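Local coordinates for protein squalene synthase HpnC (Alicyclobacillus acidocaldarius subsp. acidocaldarius, PDB 4HD1) that probably makes squalene or a related isoprenoid by head-to-head joining of prenyl diphosphates, at residues Gly63-Ala68 with Arg115-His120. Residues are numbered along the deposited sequence; the frame is centred on the assembly and turned at random.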
loop_
_atom_site.group_PDB
_atom_site.type_symbol
_atom_site.label_atom_id
_atom_site.label_comp_id
_atom_site.label_asym_id
_atom_site.label_seq_id
_atom_site.Cartn_x
_atom_site.Cartn_y
_atom_site.Cartn_z
ATOM N N GLY A 63 14.100 8.086 -17.427
ATOM C CA GLY A 63 15.379 7.732 -16.757
ATOM C C GLY A 63 15.439 6.246 -16.421
ATOM O O GLY A 63 14.394 5.554 -16.438
ATOM N N ASP A 64 16.691 5.727 -16.107
ATOM C CA ASP A 64 16.883 4.297 -15.748
ATOM C C ASP A 64 16.219 4.041 -14.393
ATOM O O ASP A 64 16.820 4.268 -13.327
ATOM C CB ASP A 64 18.372 3.907 -15.691
ATOM C CG ASP A 64 19.207 4.602 -16.763
ATOM O OD1 ASP A 64 18.647 5.031 -17.815
ATOM O OD2 ASP A 64 20.436 4.727 -16.550
ATOM N N ARG A 65 14.965 3.591 -14.456
ATOM C CA ARG A 65 14.199 3.238 -13.265
ATOM C C ARG A 65 15.068 2.578 -12.210
ATOM O O ARG A 65 15.115 3.027 -11.066
ATOM C CB ARG A 65 13.061 2.286 -13.617
ATOM C CG ARG A 65 11.734 2.958 -13.922
ATOM C CD ARG A 65 10.627 2.208 -13.200
ATOM N NE ARG A 65 9.406 2.096 -14.000
ATOM C CZ ARG A 65 8.294 1.485 -13.591
ATOM N NH1 ARG A 65 8.223 0.936 -12.382
ATOM N NH2 ARG A 65 7.235 1.447 -14.401
HETATM N N MSE A 66 15.762 1.518 -12.615
HETATM C CA MSE A 66 16.608 0.743 -11.717
HETATM C C MSE A 66 17.684 1.591 -11.049
HETATM O O MSE A 66 17.901 1.477 -9.844
HETATM C CB MSE A 66 17.229 -0.440 -12.460
HETATM C CG MSE A 66 16.220 -1.517 -12.810
HETATM SE SE MSE A 66 15.291 -2.156 -11.224
HETATM C CE MSE A 66 16.834 -2.958 -10.333
ATOM N N ALA A 67 18.335 2.449 -11.833
ATOM C CA ALA A 67 19.378 3.338 -11.319
ATOM C C ALA A 67 18.797 4.401 -10.386
ATOM O O ALA A 67 19.387 4.705 -9.345
ATOM C CB ALA A 67 20.147 3.983 -12.464
ATOM N N ALA A 68 17.640 4.947 -10.762
ATOM C CA ALA A 68 16.915 5.920 -9.938
ATOM C C ALA A 68 16.510 5.312 -8.593
ATOM O O ALA A 68 16.699 5.931 -7.540
ATOM C CB ALA A 68 15.690 6.446 -10.684
ATOM N N ARG A 115 9.360 -5.038 -8.760
ATOM C CA ARG A 115 8.460 -6.167 -9.027
ATOM C C ARG A 115 7.442 -5.799 -10.098
ATOM O O ARG A 115 7.136 -6.607 -10.970
ATOM C CB ARG A 115 7.724 -6.626 -7.760
ATOM C CG ARG A 115 8.605 -6.817 -6.540
ATOM C CD ARG A 115 9.388 -8.111 -6.586
ATOM N NE ARG A 115 8.627 -9.181 -5.952
ATOM C CZ ARG A 115 9.164 -10.117 -5.181
ATOM N NH1 ARG A 115 10.467 -10.117 -4.935
ATOM N NH2 ARG A 115 8.394 -11.047 -4.648
ATOM N N ASP A 116 6.932 -4.571 -10.025
ATOM C CA ASP A 116 5.971 -4.064 -11.001
ATOM C C ASP A 116 6.599 -3.916 -12.391
ATOM O O ASP A 116 5.908 -4.072 -13.392
ATOM C CB ASP A 116 5.390 -2.728 -10.531
ATOM C CG ASP A 116 3.870 -2.654 -10.668
ATOM O OD1 ASP A 116 3.168 -3.660 -10.411
ATOM O OD2 ASP A 116 3.367 -1.564 -11.010
ATOM N N GLN A 117 7.900 -3.624 -12.450
ATOM C CA GLN A 117 8.624 -3.520 -13.724
ATOM C C GLN A 117 8.655 -4.851 -14.464
ATOM O O GLN A 117 8.500 -4.893 -15.685
ATOM C CB GLN A 117 10.070 -3.063 -13.507
ATOM C CG GLN A 117 10.261 -1.566 -13.319
ATOM C CD GLN A 117 11.658 -1.210 -12.824
ATOM O OE1 GLN A 117 12.663 -1.539 -13.457
ATOM N NE2 GLN A 117 11.723 -0.529 -11.684
ATOM N N ARG A 118 8.856 -5.930 -13.711
ATOM C CA ARG A 118 9.130 -7.237 -14.292
ATOM C C ARG A 118 7.913 -8.151 -14.471
ATOM O O ARG A 118 8.015 -9.204 -15.110
ATOM C CB ARG A 118 10.248 -7.949 -13.513
ATOM C CG ARG A 118 9.949 -8.251 -12.055
ATOM C CD ARG A 118 11.039 -9.126 -11.449
ATOM N NE ARG A 118 12.281 -8.388 -11.204
ATOM C CZ ARG A 118 12.715 -8.009 -10.001
ATOM N NH1 ARG A 118 13.857 -7.342 -9.891
ATOM N NH2 ARG A 118 12.018 -8.297 -8.907
ATOM N N LYS A 119 6.767 -7.756 -13.928
ATOM C CA LYS A 119 5.558 -8.570 -14.064
ATOM C C LYS A 119 4.356 -7.788 -14.583
ATOM O O LYS A 119 3.963 -6.760 -14.017
ATOM C CB LYS A 119 5.214 -9.283 -12.755
ATOM C CG LYS A 119 6.144 -10.437 -12.431
ATOM C CD LYS A 119 5.506 -11.425 -11.470
ATOM C CE LYS A 119 6.497 -12.525 -11.132
ATOM N NZ LYS A 119 5.826 -13.759 -10.648
ATOM N N HIS A 120 3.788 -8.292 -15.673
ATOM C CA HIS A 120 2.589 -7.720 -16.263
ATOM C C HIS A 120 1.437 -8.670 -16.111
ATOM O O HIS A 120 0.275 -8.275 -16.234
ATOM C CB HIS A 120 2.839 -7.376 -17.724
ATOM C CG HIS A 120 3.863 -6.285 -17.917
ATOM N ND1 HIS A 120 5.187 -6.523 -17.889
ATOM C CD2 HIS A 120 3.712 -4.912 -18.122
ATOM C CE1 HIS A 120 5.851 -5.366 -18.075
ATOM N NE2 HIS A 120 4.946 -4.383 -18.215
#
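Arg65 and Gln117 illustrate how two long polar side chains can pack by their sides while their polar ends are held elsewhere. The two chains run antiparallel alongside each other, so the root of Arg65 lies by the amide of Gln117 and its tip by the base of Gln117. CB of Arg65 stands 3.7 Å from NE2 of Gln117, with OE1 of Gln117 at nearly the same range. Arg65 CG is farther off, but Arg65 CD comes to 3.3 Å from Gln117 NE2. From NE of Arg65 onward the neighbour changes to CG of Gln117, which lies above one face of the guanidinium, nearer its margin than its centre, and approaches Arg65 NH1 to 3.4 Å. The guanidinium and amide planes are 56° apart and thus not stacked. Both tips share an acceptor: Arg65 NH1 and Gln117 NE2 each hydrogen-bond to Asn113 OD1, one turn back along helix 104-118, and Arg65 NH2 forms a salt bridge with Asp59. In the all-helical fold of the squalene/phytoene synthase family, the contact lies at the surface, joining the N-terminal start of helix 65-81 to the C-terminal end of helix 104-118. Met66, a selenomethionine here, meets the outer end of the same amide, at its oxygen. Its CG is set beside its own backbone N (chi1 -71°), and the chain then bends again, so that Met66 SE lies 3.5 Å from OE1 of Gln117 and Met66 CG 3.6 Å from that same oxygen.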